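Local structure of endoglucanase, family GH5 (Zobellia galactanivorans, 6GL2) at residues K249-R260 with F293-I303; G218-Y229 with R269-G277. The protein probably hydrolyses beta-linked glucans of the hemicellulose type, such as mixed-linked glucan, as a family GH5 glycoside hydrolase. All coordinates share one frame; numbering follows the deposited sequence. Where two conformers were deposited one is given.

Contact 1 of 2, residues K249-R260 with F293-I303; sequences KTALLAELDKIR and FYARACAERGI
Arg301 grips Asp257 side-on. Its NE and NH2 both donate to one oxygen, Asp257 OD1, with NE and OD1 2.8 Å apart. The oxygen lies at the edge of the guanidinium, in its plane. The NE bond arrives nearly along the C-O axis of the carboxylate, and the NH2 bond comes in on the syn side, tilted out of the carboxylate plane. The third nitrogen, NH1, turns back to Ala297 O at 3.0 Å, one turn earlier in its own helix. Three bonds thus fix the rotation of the guanidinium. Asp257 OD1 also lies 3.2 Å from Arg260 NH1, but over the face of that guanidinium, so no N-H points at it and the pairing is of charges only. The shared carboxylate probably eases the closeness of the two arginines.

Beside this network Leu256 is a knob among Tyr294, Ala297, Cys298 and Arg301. Its CD1 presses on Ala297 CB at 3.4 Å, a tight carbon contact. Leu253 CD2 also reaches Ala297 CB. At the other end Lys249 lays CG over one face of the Phe293 ring, 3.8 Å from the centroid. Leu252 CD2 meets the edge of the same ring. Phe293 CG stands anti to its backbone N (chi1 -171°), which carries the ring across to Lys249. Leu252 CD1 touches Tyr294 CD2 at 3.7 Å.

Further out, Tyr294 OH is bonded to Ser228 O, and Leu256 and Ile259 rest on Met273 of strand 271-276. Gly302 ends helix 284-301 in a Schellman motif. Over residues 249-260 and 293-301 the helix axes run 31° apart in the same general direction, as neighbours in the outer layer of a TIM barrel.

Contact 2 of 2, residues G218-Y229 with R269-G277; sequences GDKNVIVSVHSY and RAVVMGEWG
Strands 222-227 and 271-276 are adjacent parallel staves of the TIM barrel, the sixth and seventh of eight. Val224 N bonds to Ala270 O, and Val224 O receives Val272 N at 2.9 Å. Val226 O then takes Gly274 N. The link from Val226 N to Val272 O is weak. Val226 CG2 packs on Val271 CG1 and Met273 SD, on the side covered by helix 246-266. Ile223 CG2 meets Val272 CG2 at 3.7 Å.

At the N-terminal end Arg269 NH1 donates to two carbonyls, Asp219 O at 2.7 Å and Val222 O at 3.0 Å. NH2 adds a weak bond to Gly218 O. The bend at chi2 (-79°) turns the guanidinium toward these oxygens. One water bridges Val222 O and Ala270 N.

At the C-terminal end Glu275 CG sits over the centre of the His227 ring, 3.7 Å from the centroid. The carboxylate is stacked on the ring, their planes 19° apart. His227 ND1 bonds to Glu152, and Glu275 OE2 pairs with Arg63. Trp276 CA lies over one face of the Tyr229 ring. The hydroxyl of that ring, Tyr229 OH, donates to Glu275 OE1 at 2.7 Å, reaching it on the anti side and well out of the carboxylate plane.

From the N terminus the chain enters residues 218-229 first, then 249-260, then 269-277, and last 293-303. Contact 2 closes the loop from the first to the third of these. Contact 1 closes the loop from the second to the fourth. The two loops therefore cross and do not nest. Strand 222-227, helix 246-266 and strand 271-276 form a beta-alpha-beta crossover. Strand 271-276 also begins the next crossover, with helix 284-301 as its connection to strand 304-307. Contact 2 joins neighbouring staves of the barrel wall, while contact 1 joins the helices packed outside it. Ser228 also links the layers through its OG, which probably bonds to Glu255 OE1 of helix 246-266.

Contact 1 of 2, residues K249-R260 with F293-I303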
loop_
_atom_site.group_PDB
_atom_site.type_symbol
_atom_site.label_atom_id
_atom_site.label_comp_id
_atom_site.label_asym_id
_atom_site.label_seq_id
_atom_site.Cartn_x
_atom_site.Cartn_y
_atom_site.Cartn_z
ATOM N N LYS A 249 -18.784 -1.844 15.799
ATOM C CA LYS A 249 -18.069 -0.639 16.000
ATOM C C LYS A 249 -16.955 -0.825 16.998
ATOM O O LYS A 249 -15.786 -0.471 16.766
ATOM C CB LYS A 249 -18.990 0.520 16.387
ATOM C CG LYS A 249 -19.891 0.940 15.235
ATOM C CD LYS A 249 -20.884 1.966 15.605
ATOM C CE LYS A 249 -21.797 2.115 14.442
ATOM N NZ LYS A 249 -22.524 3.427 14.467
ATOM N N THR A 250 -17.290 -1.330 18.185
ATOM C CA THR A 250 -16.304 -1.675 19.201
ATOM C C THR A 250 -15.137 -2.590 18.715
ATOM O O THR A 250 -13.977 -2.302 19.050
ATOM C CB THR A 250 -17.035 -2.323 20.446
ATOM O OG1 THR A 250 -17.986 -1.379 20.967
ATOM C CG2 THR A 250 -16.057 -2.746 21.514
ATOM N N ALA A 251 -15.443 -3.639 17.969
ATOM C CA ALA A 251 -14.434 -4.514 17.451
ATOM C C ALA A 251 -13.500 -3.785 16.472
ATOM O O ALA A 251 -12.292 -3.966 16.545
ATOM C CB ALA A 251 -15.017 -5.722 16.821
ATOM N N LEU A 252 -14.047 -2.910 15.649
ATOM C CA LEU A 252 -13.186 -2.162 14.707
ATOM C C LEU A 252 -12.326 -1.117 15.394
ATOM O O LEU A 252 -11.149 -0.965 15.134
ATOM C CB LEU A 252 -14.079 -1.564 13.623
ATOM C CG LEU A 252 -13.395 -0.747 12.549
ATOM C CD1 LEU A 252 -12.144 -1.369 11.923
ATOM C CD2 LEU A 252 -14.389 -0.342 11.520
ATOM N N LEU A 253 -12.868 -0.478 16.427
ATOM C CA LEU A 253 -12.111 0.483 17.153
ATOM C C LEU A 253 -11.000 -0.269 17.947
ATOM O O LEU A 253 -9.893 0.265 18.123
ATOM C CB LEU A 253 -12.960 1.315 18.122
ATOM C CG LEU A 253 -13.952 2.249 17.494
ATOM C CD1 LEU A 253 -14.562 3.103 18.608
ATOM C CD2 LEU A 253 -13.220 3.156 16.470
ATOM N N ALA A 254 -11.257 -1.500 18.419
ATOM C CA ALA A 254 -10.247 -2.237 19.147
ATOM C C ALA A 254 -9.089 -2.577 18.220
ATOM O O ALA A 254 -7.941 -2.548 18.587
ATOM C CB ALA A 254 -10.807 -3.531 19.740
ATOM N N GLU A 255 -9.398 -2.977 16.976
ATOM C CA GLU A 255 -8.370 -3.221 15.929
ATOM C C GLU A 255 -7.510 -1.994 15.712
ATOM O O GLU A 255 -6.274 -2.052 15.731
ATOM C CB GLU A 255 -9.101 -3.696 14.648
ATOM C CG GLU A 255 -8.278 -3.741 13.365
ATOM C CD GLU A 255 -7.289 -4.845 13.339
ATOM O OE1 GLU A 255 -6.498 -4.909 12.328
ATOM O OE2 GLU A 255 -7.157 -5.695 14.311
ATOM N N LEU A 256 -8.174 -0.875 15.454
ATOM C CA LEU A 256 -7.474 0.352 15.161
ATOM C C LEU A 256 -6.637 0.828 16.369
ATOM O O LEU A 256 -5.557 1.422 16.258
ATOM C CB LEU A 256 -8.370 1.451 14.607
ATOM C CG LEU A 256 -8.996 1.066 13.242
ATOM C CD1 LEU A 256 -9.994 2.167 12.786
ATOM C CD2 LEU A 256 -7.983 0.812 12.124
ATOM N N ASP A 257 -7.181 0.601 17.587
ATOM C CA ASP A 257 -6.480 0.985 18.849
ATOM C C ASP A 257 -5.228 0.118 19.121
ATOM O O ASP A 257 -4.250 0.600 19.595
ATOM C CB ASP A 257 -7.435 0.950 20.077
ATOM C CG ASP A 257 -8.485 1.977 20.027
ATOM O OD1 ASP A 257 -8.383 3.028 19.384
ATOM O OD2 ASP A 257 -9.426 1.872 20.894
ATOM N N LYS A 258 -5.279 -1.162 18.710
ATOM C CA LYS A 258 -4.127 -2.037 18.735
ATOM C C LYS A 258 -2.957 -1.480 17.895
ATOM O O LYS A 258 -1.809 -1.405 18.266
ATOM C CB LYS A 258 -4.514 -3.444 18.291
ATOM C CG LYS A 258 -3.489 -4.465 18.003
ATOM C CD LYS A 258 -4.180 -5.781 17.556
ATOM C CE LYS A 258 -4.480 -5.941 16.017
ATOM N NZ LYS A 258 -5.037 -7.210 15.327
ATOM N N ILE A 259 -3.324 -1.065 16.673
ATOM C CA ILE A 259 -2.359 -0.488 15.718
ATOM C C ILE A 259 -1.811 0.841 16.277
ATOM O O ILE A 259 -0.616 1.110 16.303
ATOM C CB ILE A 259 -3.070 -0.274 14.372
ATOM C CG1 ILE A 259 -3.521 -1.620 13.789
ATOM C CG2 ILE A 259 -2.239 0.629 13.437
ATOM C CD1 ILE A 259 -4.470 -1.453 12.618
ATOM N N ARG A 260 -2.716 1.722 16.730
ATOM C CA ARG A 260 -2.308 2.983 17.342
ATOM C C ARG A 260 -1.390 2.789 18.550
ATOM O O ARG A 260 -0.327 3.365 18.694
ATOM C CB ARG A 260 -3.525 3.834 17.789
ATOM C CG ARG A 260 -3.207 5.039 18.655
ATOM C CD ARG A 260 -4.422 5.503 19.464
ATOM N NE ARG A 260 -4.917 4.502 20.473
ATOM C CZ ARG A 260 -6.110 4.569 21.063
ATOM N NH1 ARG A 260 -6.963 5.556 20.733
ATOM N NH2 ARG A 260 -6.483 3.644 21.934
ATOM N N PHE A 293 -17.485 4.896 8.958
ATOM C CA PHE A 293 -17.005 4.666 10.344
ATOM C C PHE A 293 -15.487 4.374 10.387
ATOM O O PHE A 293 -14.719 4.895 11.139
ATOM C CB PHE A 293 -17.741 3.508 10.974
ATOM C CG PHE A 293 -17.464 3.356 12.456
ATOM C CD1 PHE A 293 -18.203 4.052 13.453
ATOM C CD2 PHE A 293 -16.398 2.586 12.891
ATOM C CE1 PHE A 293 -17.916 3.884 14.797
ATOM C CE2 PHE A 293 -16.103 2.439 14.282
ATOM C CZ PHE A 293 -16.858 3.100 15.217
ATOM N N TYR A 294 -15.103 3.528 9.418
ATOM C CA TYR A 294 -13.673 3.138 9.335
ATOM C C TYR A 294 -12.798 4.368 9.101
ATOM O O TYR A 294 -11.771 4.586 9.697
ATOM C CB TYR A 294 -13.578 1.999 8.266
ATOM C CG TYR A 294 -12.225 1.267 8.220
ATOM C CD1 TYR A 294 -11.081 1.948 7.850
ATOM C CD2 TYR A 294 -12.121 -0.080 8.470
ATOM C CE1 TYR A 294 -9.855 1.332 7.792
ATOM C CE2 TYR A 294 -10.890 -0.715 8.426
ATOM C CZ TYR A 294 -9.730 -0.008 8.019
ATOM O OH TYR A 294 -8.503 -0.627 7.980
ATOM N N ALA A 295 -13.188 5.124 8.029
ATOM C CA ALA A 295 -12.389 6.248 7.605
ATOM C C ALA A 295 -12.310 7.305 8.763
ATOM O O ALA A 295 -11.243 7.855 9.051
ATOM C CB ALA A 295 -12.926 6.877 6.319
ATOM N N ARG A 296 -13.439 7.567 9.410
ATOM C CA ARG A 296 -13.515 8.514 10.551
ATOM C C ARG A 296 -12.569 8.005 11.659
ATOM O O ARG A 296 -11.830 8.764 12.225
ATOM C CB ARG A 296 -14.959 8.677 11.038
ATOM C CG ARG A 296 -15.164 9.342 12.415
ATOM C CD ARG A 296 -16.650 9.355 12.862
ATOM N NE ARG A 296 -16.814 10.213 14.048
ATOM C CZ ARG A 296 -17.208 11.491 14.020
ATOM N NH1 ARG A 296 -17.668 12.036 12.920
ATOM N NH2 ARG A 296 -17.248 12.179 15.154
ATOM N N ALA A 297 -12.608 6.699 11.936
ATOM C CA ALA A 297 -11.821 6.112 13.024
ATOM C C ALA A 297 -10.317 6.257 12.753
ATOM O O ALA A 297 -9.495 6.571 13.583
ATOM C CB ALA A 297 -12.207 4.705 13.304
ATOM N N CYS A 298 -9.955 6.088 11.460
ATOM C CA CYS A 298 -8.580 6.314 11.068
ATOM C C CYS A 298 -8.217 7.779 11.190
ATOM O O CYS A 298 -7.154 8.107 11.744
ATOM C CB CYS A 298 -8.350 5.843 9.578
ATOM S SG CYS A 298 -8.268 4.054 9.403
ATOM N N ALA A 299 -9.055 8.674 10.672
ATOM C CA ALA A 299 -8.758 10.098 10.705
ATOM C C ALA A 299 -8.590 10.592 12.171
ATOM O O ALA A 299 -7.632 11.313 12.441
ATOM C CB ALA A 299 -9.841 10.879 10.004
ATOM N N GLU A 300 -9.405 10.106 13.087
ATOM C CA GLU A 300 -9.305 10.487 14.512
ATOM C C GLU A 300 -8.014 10.045 15.142
ATOM O O GLU A 300 -7.540 10.675 16.092
ATOM C CB GLU A 300 -10.513 9.946 15.276
ATOM C CG GLU A 300 -11.750 10.690 14.766
ATOM C CD GLU A 300 -13.036 10.510 15.502
ATOM O OE1 GLU A 300 -13.180 9.532 16.261
ATOM O OE2 GLU A 300 -13.894 11.402 15.237
ATOM N N ARG A 301 -7.399 8.989 14.656
ATOM C CA ARG A 301 -6.157 8.452 15.098
ATOM C C ARG A 301 -4.935 8.957 14.324
ATOM O O ARG A 301 -3.817 8.594 14.688
ATOM C CB ARG A 301 -6.229 6.947 15.114
ATOM C CG ARG A 301 -7.178 6.427 16.199
ATOM C CD ARG A 301 -7.657 5.006 15.951
ATOM N NE ARG A 301 -8.551 4.595 17.028
ATOM C CZ ARG A 301 -9.729 5.088 17.209
ATOM N NH1 ARG A 301 -10.334 5.864 16.332
ATOM N NH2 ARG A 301 -10.390 4.745 18.343
ATOM N N GLY A 302 -5.119 9.735 13.253
ATOM C CA GLY A 302 -3.991 10.238 12.495
ATOM C C GLY A 302 -3.428 9.204 11.513
ATOM O O GLY A 302 -2.289 9.364 11.085
ATOM N N ILE A 303 -4.182 8.176 11.284
ATOM C CA ILE A 303 -3.820 7.082 10.332
ATOM C C ILE A 303 -4.410 7.463 8.979
ATOM O O ILE A 303 -5.554 7.797 8.867
ATOM C CB ILE A 303 -4.417 5.754 10.759
ATOM C CG1 ILE A 303 -3.878 5.322 12.156
ATOM C CG2 ILE A 303 -4.269 4.608 9.702
ATOM C CD1 ILE A 303 -4.552 4.136 12.824
#

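Contact 2 of 2, residues G218-Y229 with R269-G277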
loop_
_atom_site.group_PDB
_atom_site.type_symbol
_atom_site.label_atom_id
_atom_site.label_comp_id
_atom_site.label_asym_id
_atom_site.label_seq_id
_atom_site.Cartn_x
_atom_site.Cartn_y
_atom_site.Cartn_z
ATOM N N GLY A 218 16.492 2.142 12.489
ATOM C CA GLY A 218 15.717 3.172 13.133
ATOM C C GLY A 218 15.395 4.420 12.317
ATOM O O GLY A 218 15.056 5.489 12.815
ATOM N N ASP A 219 15.466 4.251 10.985
ATOM C CA ASP A 219 15.327 5.331 10.022
ATOM C C ASP A 219 14.138 6.211 10.353
ATOM O O ASP A 219 12.990 5.760 10.402
ATOM C CB ASP A 219 15.180 4.698 8.647
ATOM C CG ASP A 219 15.201 5.691 7.498
ATOM O OD1 ASP A 219 14.470 6.689 7.476
ATOM O OD2 ASP A 219 16.066 5.430 6.565
ATOM N N LYS A 220 14.405 7.493 10.609
ATOM C CA LYS A 220 13.394 8.346 11.092
ATOM C C LYS A 220 12.344 8.727 10.053
ATOM O O LYS A 220 11.327 9.216 10.401
ATOM C CB LYS A 220 14.010 9.611 11.679
ATOM C CG LYS A 220 14.521 10.576 10.678
ATOM C CD LYS A 220 15.039 11.877 11.362
ATOM C CE LYS A 220 15.876 12.708 10.414
ATOM N NZ LYS A 220 15.117 13.269 9.251
ATOM N N ASN A 221 12.632 8.461 8.780
ATOM C CA ASN A 221 11.700 8.729 7.672
ATOM C C ASN A 221 10.992 7.492 7.182
ATOM O O ASN A 221 10.382 7.556 6.081
ATOM C CB ASN A 221 12.435 9.496 6.589
ATOM C CG ASN A 221 12.687 10.939 7.017
ATOM O OD1 ASN A 221 11.767 11.654 7.382
ATOM N ND2 ASN A 221 13.937 11.338 6.931
ATOM N N VAL A 222 10.896 6.482 7.996
ATOM C CA VAL A 222 10.094 5.311 7.750
ATOM C C VAL A 222 8.777 5.418 8.391
ATOM O O VAL A 222 8.640 5.813 9.594
ATOM C CB VAL A 222 10.799 4.034 8.171
ATOM C CG1 VAL A 222 9.769 2.856 8.213
ATOM C CG2 VAL A 222 11.911 3.724 7.127
ATOM N N ILE A 223 7.691 5.210 7.646
ATOM C CA ILE A 223 6.282 5.085 8.023
ATOM C C ILE A 223 5.861 3.627 8.032
ATOM O O ILE A 223 6.301 2.853 7.181
ATOM C CB ILE A 223 5.409 5.891 7.014
ATOM C CG1 ILE A 223 5.800 7.365 6.949
ATOM C CG2 ILE A 223 3.934 5.681 7.167
ATOM C CD1 ILE A 223 5.247 8.089 5.694
ATOM N N VAL A 224 5.014 3.225 9.003
ATOM C CA VAL A 224 4.556 1.863 9.039
ATOM C C VAL A 224 3.408 1.703 8.061
ATOM O O VAL A 224 2.534 2.511 7.890
ATOM C CB VAL A 224 4.027 1.567 10.449
ATOM C CG1 VAL A 224 3.399 0.180 10.539
ATOM C CG2 VAL A 224 5.174 1.746 11.481
ATOM N N SER A 225 3.450 0.591 7.324
ATOM C CA SER A 225 2.377 0.125 6.421
ATOM C C SER A 225 1.691 -1.122 6.966
ATOM O O SER A 225 2.372 -2.147 7.203
ATOM C CB SER A 225 2.975 -0.218 5.013
ATOM O OG SER A 225 1.949 -0.733 4.212
ATOM N N VAL A 226 0.392 -1.081 7.153
ATOM C CA VAL A 226 -0.426 -2.243 7.468
ATOM C C VAL A 226 -1.650 -2.181 6.602
ATOM O O VAL A 226 -2.023 -1.096 6.086
ATOM C CB VAL A 226 -0.816 -2.360 8.965
ATOM C CG1 VAL A 226 0.435 -2.676 9.788
ATOM C CG2 VAL A 226 -1.528 -1.119 9.429
ATOM N N HIS A 227 -2.246 -3.326 6.370
ATOM C CA HIS A 227 -3.498 -3.462 5.686
ATOM C C HIS A 227 -4.457 -4.139 6.650
ATOM O O HIS A 227 -4.090 -5.151 7.272
ATOM C CB HIS A 227 -3.342 -4.316 4.440
ATOM C CG HIS A 227 -2.328 -3.778 3.425
ATOM N ND1 HIS A 227 -1.953 -4.481 2.342
ATOM C CD2 HIS A 227 -1.721 -2.590 3.378
ATOM C CE1 HIS A 227 -1.046 -3.713 1.653
ATOM N NE2 HIS A 227 -0.935 -2.582 2.232
ATOM N N SER A 228 -5.701 -3.721 6.708
ATOM C CA SER A 228 -6.706 -4.338 7.624
ATOM C C SER A 228 -8.099 -4.239 7.046
ATOM O O SER A 228 -8.736 -3.197 7.146
ATOM C CB SER A 228 -6.645 -3.655 8.943
ATOM O OG SER A 228 -7.502 -4.513 9.810
ATOM N N TYR A 229 -8.482 -5.297 6.380
ATOM C CA TYR A 229 -9.798 -5.402 5.816
ATOM C C TYR A 229 -10.827 -5.869 6.899
ATOM O O TYR A 229 -11.366 -6.934 6.819
ATOM C CB TYR A 229 -9.843 -6.307 4.647
ATOM C CG TYR A 229 -9.084 -5.863 3.375
ATOM C CD1 TYR A 229 -7.714 -6.048 3.265
ATOM C CD2 TYR A 229 -9.734 -5.195 2.355
ATOM C CE1 TYR A 229 -7.064 -5.696 2.106
ATOM C CE2 TYR A 229 -9.061 -4.822 1.201
ATOM C CZ TYR A 229 -7.768 -5.056 1.099
ATOM O OH TYR A 229 -7.169 -4.693 -0.119
ATOM N N ARG A 269 5.767 6.071 15.750
ATOM C CA ARG A 269 5.742 5.961 14.291
ATOM C C ARG A 269 4.392 6.350 13.761
ATOM O O ARG A 269 3.365 6.079 14.355
ATOM C CB ARG A 269 6.024 4.566 13.867
ATOM C CG ARG A 269 7.382 4.051 14.174
ATOM C CD ARG A 269 8.392 4.576 13.174
ATOM N NE ARG A 269 9.768 4.346 13.563
ATOM C CZ ARG A 269 10.796 4.872 12.939
ATOM N NH1 ARG A 269 10.644 5.522 11.778
ATOM N NH2 ARG A 269 12.004 4.650 13.421
ATOM N N ALA A 270 4.344 6.841 12.520
ATOM C CA ALA A 270 3.087 7.115 11.838
ATOM C C ALA A 270 2.710 5.870 10.999
ATOM O O ALA A 270 3.575 5.075 10.703
ATOM C CB ALA A 270 3.286 8.340 10.910
ATOM N N VAL A 271 1.423 5.749 10.759
ATOM C CA VAL A 271 0.831 4.610 10.098
ATOM C C VAL A 271 0.008 5.042 8.911
ATOM O O VAL A 271 -0.890 5.880 8.976
ATOM C CB VAL A 271 -0.036 3.797 11.070
ATOM C CG1 VAL A 271 -0.586 2.518 10.399
ATOM C CG2 VAL A 271 0.824 3.395 12.317
ATOM N N VAL A 272 0.243 4.282 7.796
ATOM C CA VAL A 272 -0.662 4.357 6.572
ATOM C C VAL A 272 -1.338 3.012 6.415
ATOM O O VAL A 272 -0.672 1.982 6.353
ATOM C CB VAL A 272 0.176 4.732 5.364
ATOM C CG1 VAL A 272 -0.710 4.649 4.122
ATOM C CG2 VAL A 272 0.718 6.122 5.442
ATOM N N MET A 273 -2.652 3.045 6.465
ATOM C CA MET A 273 -3.488 1.896 6.197
ATOM C C MET A 273 -3.640 1.793 4.688
ATOM O O MET A 273 -4.536 2.320 4.090
ATOM C CB MET A 273 -4.864 2.029 6.819
ATOM C CG MET A 273 -5.655 0.757 6.764
ATOM S SD MET A 273 -5.101 -0.534 7.850
ATOM C CE MET A 273 -5.662 0.048 9.429
ATOM N N GLY A 274 -2.637 1.158 4.085
ATOM C CA GLY A 274 -2.426 1.289 2.631
ATOM C C GLY A 274 -3.430 0.474 1.835
ATOM O O GLY A 274 -3.619 0.776 0.629
ATOM N N GLU A 275 -4.169 -0.426 2.469
ATOM C CA GLU A 275 -5.338 -1.033 1.913
ATOM C C GLU A 275 -6.336 -1.325 3.002
ATOM O O GLU A 275 -5.971 -1.757 4.117
ATOM C CB GLU A 275 -5.080 -2.410 1.232
ATOM C CG GLU A 275 -4.071 -2.321 0.100
ATOM C CD GLU A 275 -3.764 -3.677 -0.510
ATOM O OE1 GLU A 275 -4.466 -4.672 -0.277
ATOM O OE2 GLU A 275 -2.759 -3.732 -1.313
ATOM N N TRP A 276 -7.609 -1.171 2.648
ATOM C CA TRP A 276 -8.790 -1.605 3.405
ATOM C C TRP A 276 -9.960 -1.446 2.473
ATOM O O TRP A 276 -9.802 -0.946 1.341
ATOM C CB TRP A 276 -8.992 -0.750 4.676
ATOM C CG TRP A 276 -9.345 0.641 4.363
ATOM C CD1 TRP A 276 -8.496 1.653 3.924
ATOM C CD2 TRP A 276 -10.650 1.220 4.363
ATOM N NE1 TRP A 276 -9.205 2.791 3.677
ATOM C CE2 TRP A 276 -10.515 2.592 3.945
ATOM C CE3 TRP A 276 -11.877 0.788 4.794
ATOM C CZ2 TRP A 276 -11.614 3.474 3.915
ATOM C CZ3 TRP A 276 -12.995 1.638 4.728
ATOM C CH2 TRP A 276 -12.845 2.986 4.344
ATOM N N GLY A 277 -11.149 -1.871 2.909
ATOM C CA GLY A 277 -12.381 -1.707 2.204
ATOM C C GLY A 277 -13.229 -2.934 2.259
ATOM O O GLY A 277 -12.913 -3.843 3.043
HETATM O O HOH W 1 6.933 7.113 11.292
#